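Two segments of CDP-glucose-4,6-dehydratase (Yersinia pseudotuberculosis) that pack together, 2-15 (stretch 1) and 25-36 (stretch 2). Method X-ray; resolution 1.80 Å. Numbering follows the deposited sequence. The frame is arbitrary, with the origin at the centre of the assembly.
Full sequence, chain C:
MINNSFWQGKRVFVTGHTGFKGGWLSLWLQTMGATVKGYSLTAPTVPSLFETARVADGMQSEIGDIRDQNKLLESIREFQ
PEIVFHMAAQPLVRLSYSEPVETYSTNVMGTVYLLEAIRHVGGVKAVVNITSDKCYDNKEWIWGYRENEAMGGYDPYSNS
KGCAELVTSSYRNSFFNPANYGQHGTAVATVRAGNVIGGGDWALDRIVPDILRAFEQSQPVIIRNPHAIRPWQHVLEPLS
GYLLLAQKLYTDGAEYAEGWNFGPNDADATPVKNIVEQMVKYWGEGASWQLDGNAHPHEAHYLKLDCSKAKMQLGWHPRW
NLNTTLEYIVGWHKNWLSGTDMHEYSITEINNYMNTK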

# COMPACT_ATOMS: atom_id res chain seq x y z
N ILE C 2 18.32 10.79 -28.06
CA ILE C 2 19.75 10.66 -27.65
C ILE C 2 20.63 11.59 -28.48
O ILE C 2 20.78 11.41 -29.69
N ASN C 3 21.22 12.57 -27.80
CA ASN C 3 22.08 13.56 -28.43
C ASN C 3 23.52 13.08 -28.62
O ASN C 3 24.29 13.00 -27.66
N ASN C 4 23.88 12.79 -29.87
CA ASN C 4 25.23 12.32 -30.20
C ASN C 4 26.27 13.38 -29.84
O ASN C 4 27.35 13.06 -29.34
N SER C 5 25.93 14.63 -30.10
CA SER C 5 26.81 15.75 -29.81
C SER C 5 27.26 15.74 -28.36
O SER C 5 28.45 15.93 -28.07
N PHE C 6 26.31 15.52 -27.45
CA PHE C 6 26.58 15.49 -26.01
C PHE C 6 27.68 14.52 -25.61
O PHE C 6 28.53 14.85 -24.78
N TRP C 7 27.66 13.32 -26.18
CA TRP C 7 28.64 12.30 -25.84
C TRP C 7 30.05 12.52 -26.35
O TRP C 7 31.00 11.94 -25.82
N GLN C 8 30.20 13.38 -27.35
CA GLN C 8 31.51 13.66 -27.91
C GLN C 8 32.49 14.14 -26.83
O GLN C 8 32.27 15.16 -26.19
N GLY C 9 33.56 13.38 -26.63
CA GLY C 9 34.57 13.75 -25.65
C GLY C 9 34.27 13.48 -24.18
O GLY C 9 35.11 13.77 -23.33
N LYS C 10 33.09 12.96 -23.87
CA LYS C 10 32.75 12.67 -22.47
C LYS C 10 33.56 11.48 -21.97
O LYS C 10 33.73 10.49 -22.69
N ARG C 11 34.05 11.57 -20.74
CA ARG C 11 34.82 10.48 -20.16
C ARG C 11 33.83 9.57 -19.45
O ARG C 11 33.27 9.92 -18.41
N VAL C 12 33.61 8.39 -20.02
CA VAL C 12 32.65 7.43 -19.49
C VAL C 12 33.31 6.14 -19.01
O VAL C 12 34.08 5.51 -19.74
N PHE C 13 33.00 5.77 -17.77
CA PHE C 13 33.55 4.57 -17.15
C PHE C 13 32.43 3.53 -17.12
O PHE C 13 31.35 3.79 -16.61
N VAL C 14 32.69 2.35 -17.67
CA VAL C 14 31.69 1.30 -17.73
C VAL C 14 32.14 -0.03 -17.11
O VAL C 14 33.06 -0.66 -17.61
N THR C 15 31.51 -0.45 -16.01
CA THR C 15 31.87 -1.73 -15.44
C THR C 15 31.04 -2.75 -16.21
O THR C 15 29.91 -2.44 -16.61
N LEU C 25 26.62 -1.28 -25.12
CA LEU C 25 26.69 0.09 -24.61
C LEU C 25 28.04 0.74 -24.92
O LEU C 25 28.09 1.90 -25.35
N SER C 26 29.12 -0.00 -24.70
CA SER C 26 30.46 0.51 -24.97
C SER C 26 30.62 0.86 -26.45
O SER C 26 31.16 1.91 -26.78
N LEU C 27 30.15 -0.03 -27.32
CA LEU C 27 30.22 0.21 -28.76
C LEU C 27 29.42 1.46 -29.12
O LEU C 27 29.86 2.28 -29.93
N TRP C 28 28.25 1.60 -28.51
CA TRP C 28 27.38 2.75 -28.77
C TRP C 28 28.08 4.04 -28.36
O TRP C 28 28.12 5.01 -29.13
N LEU C 29 28.64 4.05 -27.16
CA LEU C 29 29.36 5.21 -26.64
C LEU C 29 30.54 5.55 -27.56
O LEU C 29 30.77 6.72 -27.87
N GLN C 30 31.27 4.53 -27.99
CA GLN C 30 32.41 4.74 -28.88
C GLN C 30 31.98 5.42 -30.18
O GLN C 30 32.60 6.39 -30.62
N THR C 31 30.90 4.92 -30.79
CA THR C 31 30.43 5.50 -32.04
C THR C 31 30.01 6.96 -31.89
O THR C 31 30.05 7.71 -32.86
N MET C 32 29.62 7.36 -30.69
CA MET C 32 29.21 8.74 -30.46
C MET C 32 30.37 9.65 -30.05
O MET C 32 30.16 10.80 -29.67
N GLY C 33 31.59 9.12 -30.12
CA GLY C 33 32.77 9.90 -29.79
C GLY C 33 33.17 10.03 -28.33
O GLY C 33 33.99 10.89 -27.99
N ALA C 34 32.60 9.21 -27.46
CA ALA C 34 32.95 9.30 -26.05
C ALA C 34 34.30 8.65 -25.79
O ALA C 34 34.76 7.80 -26.56
N THR C 35 34.94 9.05 -24.70
CA THR C 35 36.22 8.48 -24.29
C THR C 35 35.81 7.46 -23.23
O THR C 35 35.46 7.82 -22.11
N VAL C 36 35.84 6.19 -23.60
CA VAL C 36 35.39 5.13 -22.71
C VAL C 36 36.45 4.23 -22.09
O VAL C 36 37.42 3.85 -22.75

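Met 32 covers the most surface in this contact, followed by Thr 35, with Trp 7 and Val 14 next. Together the two stretches bury 775 Å².

Met 32 is the first residue after the helix of stretch 2 to leave helical angles. Its CA-to-CB bond points toward stretch 1. With chi1 m, chi2 t and chi3 m, the side chain ends on the indole of Trp 7. Met 32 CE lies over the ring face, 3.7 Å from the centroid of the five-membered ring. Met 32 SD sits obliquely to the same ring and is 3.9 Å from Ile 2 CG2.

Trp 7 is buried and also points toward the other stretch, with chi1 m and chi2 at 95°. Leu 29 (chi1 m, chi2 t) shares the ring face with Met 32. Leu 29 CD2 is 4.0 Å from the centroid of the six-membered ring of Trp 7, so the two side chains cover both parts of the indole. The CA-to-CB bond of Leu 29 points sideways, but its end comes nearer. Leu 29 CD1 reaches the strand, 3.7 Å from Val 12 CG1 and 3.9 Å from Val 14 CG2.

Val 12 and Val 14 are both chi1 t. Val 12 lies on the same sheet face as Val 36, and Val 12 CG2 is 4.1 Å from Ala 34 CB. Val 14 points toward stretch 2; its CG2 is 4.0 Å from Val 36 CG1. This apolar layer fills the space between the strand and the nearly antiparallel helix.

Thr 35 (chi1 m) lies on the other sheet face, with Arg 11. Thr 35 CG2 is 4.0 Å from Arg 11 NH1. The backbone fixes this register: Thr 35 N donates to Lys 10 O at 2.8 Å, and Val 12 N donates to Thr 35 O at 2.8 Å. Thr 35 OG1 is too far from Gly 9 O for a direct bond, at 4.2 Å. A water bridges them, 2.6 Å from Thr 35 OG1 and 2.7 Å from Gly 9 O.

A second water donates to Met 32 O at 2.8 Å and, weakly, to Asn 4 O at 2.7 Å. Nearby, Gly 9 N donates to Gly 33 O at 2.9 Å. Gly 33 has no side chain; a CB there would clash with Gln 8 OE1.

Ile 2 (chi1 m, chi2 t) is poorly ordered. Its CD1 is 3.6 Å from Trp 28 CZ2. The CA-to-CB bond of Lys 10 points sideways and the end of its side chain leads away from stretch 2; Lys 10 NZ donates to Phe 6 O at 2.7 Å.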

# COMPACT_ATOMS: atom_id res chain seq x y z
CB ILE C 2 20.22 9.20 -27.80
CG1 ILE C 2 19.46 8.32 -26.80
CG2 ILE C 2 21.73 9.11 -27.58
CD1 ILE C 2 19.82 6.85 -26.87
CB ASN C 3 22.07 14.85 -27.60
CG ASN C 3 22.79 15.99 -28.28
OD1 ASN C 3 23.96 15.88 -28.63
ND2 ASN C 3 22.09 17.10 -28.47
CB ASN C 4 25.32 12.00 -31.69
CG ASN C 4 24.27 11.01 -32.14
OD1 ASN C 4 24.20 9.89 -31.63
ND2 ASN C 4 23.44 11.41 -33.09
CB SER C 5 26.09 17.08 -30.12
OG SER C 5 26.87 18.19 -29.73
CB PHE C 6 25.30 15.11 -25.26
CG PHE C 6 25.51 14.85 -23.79
CD1 PHE C 6 25.56 15.91 -22.88
CD2 PHE C 6 25.67 13.55 -23.31
CE1 PHE C 6 25.78 15.67 -21.52
CE2 PHE C 6 25.89 13.30 -21.95
CZ PHE C 6 25.94 14.36 -21.06
CB TRP C 7 28.12 10.94 -26.31
CG TRP C 7 26.88 10.57 -25.57
CD1 TRP C 7 25.59 10.77 -25.98
CD2 TRP C 7 26.80 10.08 -24.23
NE1 TRP C 7 24.71 10.44 -24.97
CE2 TRP C 7 25.44 10.01 -23.88
CE3 TRP C 7 27.77 9.70 -23.28
CZ2 TRP C 7 25.00 9.57 -22.62
CZ3 TRP C 7 27.33 9.26 -22.03
CH2 TRP C 7 25.96 9.21 -21.71
CB GLN C 8 31.40 14.72 -29.00
CG GLN C 8 32.68 14.92 -29.80
CD GLN C 8 33.10 13.67 -30.56
OE1 GLN C 8 32.31 13.10 -31.32
NE2 GLN C 8 34.34 13.24 -30.36
CB LYS C 10 31.26 12.36 -22.32
CG LYS C 10 30.33 13.55 -22.52
CD LYS C 10 30.52 14.59 -21.42
CE LYS C 10 29.51 15.72 -21.53
NZ LYS C 10 29.62 16.45 -22.83
CB ARG C 11 35.86 11.03 -19.17
CG ARG C 11 36.83 12.03 -19.80
CD ARG C 11 37.86 12.52 -18.79
NE ARG C 11 38.86 11.50 -18.47
CZ ARG C 11 39.80 11.07 -19.32
NH1 ARG C 11 39.87 11.57 -20.55
NH2 ARG C 11 40.67 10.14 -18.93
CB VAL C 12 31.58 7.09 -20.56
CG1 VAL C 12 30.45 6.26 -19.94
CG2 VAL C 12 31.03 8.37 -21.17
CB PHE C 13 34.00 4.89 -15.72
CG PHE C 13 34.77 3.78 -15.05
CD1 PHE C 13 36.13 3.61 -15.29
CD2 PHE C 13 34.13 2.91 -14.16
CE1 PHE C 13 36.85 2.60 -14.65
CE2 PHE C 13 34.85 1.90 -13.51
CZ PHE C 13 36.21 1.74 -13.76
CB VAL C 14 31.29 1.00 -19.20
CG1 VAL C 14 30.23 -0.11 -19.23
CG2 VAL C 14 30.79 2.26 -19.88
CB THR C 15 31.54 -1.85 -13.92
OG1 THR C 15 30.11 -1.79 -13.72
CG2 THR C 15 32.21 -0.74 -13.14
CB LEU C 25 26.44 0.14 -23.10
CG LEU C 25 26.46 1.57 -22.52
CD1 LEU C 25 25.33 2.39 -23.13
CD2 LEU C 25 26.31 1.53 -21.00
CB SER C 26 31.51 -0.51 -24.54
OG SER C 26 31.49 -0.67 -23.13
CB LEU C 27 29.66 -0.97 -29.54
CG LEU C 27 30.51 -2.24 -29.63
CD1 LEU C 27 29.71 -3.36 -30.29
CD2 LEU C 27 31.78 -1.93 -30.43
CB TRP C 28 26.07 2.61 -27.99
CG TRP C 28 24.94 3.46 -28.52
CD1 TRP C 28 25.04 4.62 -29.24
CD2 TRP C 28 23.53 3.23 -28.34
NE1 TRP C 28 23.79 5.12 -29.52
CE2 TRP C 28 22.85 4.29 -28.98
CE3 TRP C 28 22.79 2.24 -27.69
CZ2 TRP C 28 21.45 4.38 -29.00
CZ3 TRP C 28 21.39 2.33 -27.71
CH2 TRP C 28 20.74 3.39 -28.36
CB LEU C 29 29.87 4.93 -25.22
CG LEU C 29 28.79 4.84 -24.13
CD1 LEU C 29 29.37 4.27 -22.85
CD2 LEU C 29 28.22 6.24 -23.89
CB GLN C 30 33.10 3.42 -29.20
CG GLN C 30 33.76 2.75 -28.00
CD GLN C 30 34.30 1.37 -28.32
OE1 GLN C 30 34.48 0.54 -27.42
NE2 GLN C 30 34.58 1.12 -29.59
CB THR C 31 29.23 4.72 -32.63
OG1 THR C 31 28.08 4.89 -31.81
CG2 THR C 31 29.56 3.25 -32.72
CB MET C 32 28.08 8.80 -29.43
CG MET C 32 26.80 8.12 -29.91
SD MET C 32 25.36 8.48 -28.89
CE MET C 32 25.79 7.61 -27.37
CB ALA C 34 31.87 8.64 -25.19
CB THR C 35 37.13 9.55 -23.66
OG1 THR C 35 37.43 10.55 -24.65
CG2 THR C 35 38.43 8.93 -23.16
CB VAL C 36 34.39 4.22 -23.44
CG1 VAL C 36 33.65 3.35 -22.43
CG2 VAL C 36 33.41 5.06 -24.26
O HOH W 1 28.76 12.33 -31.54
O HOH W 2 37.61 13.01 -23.95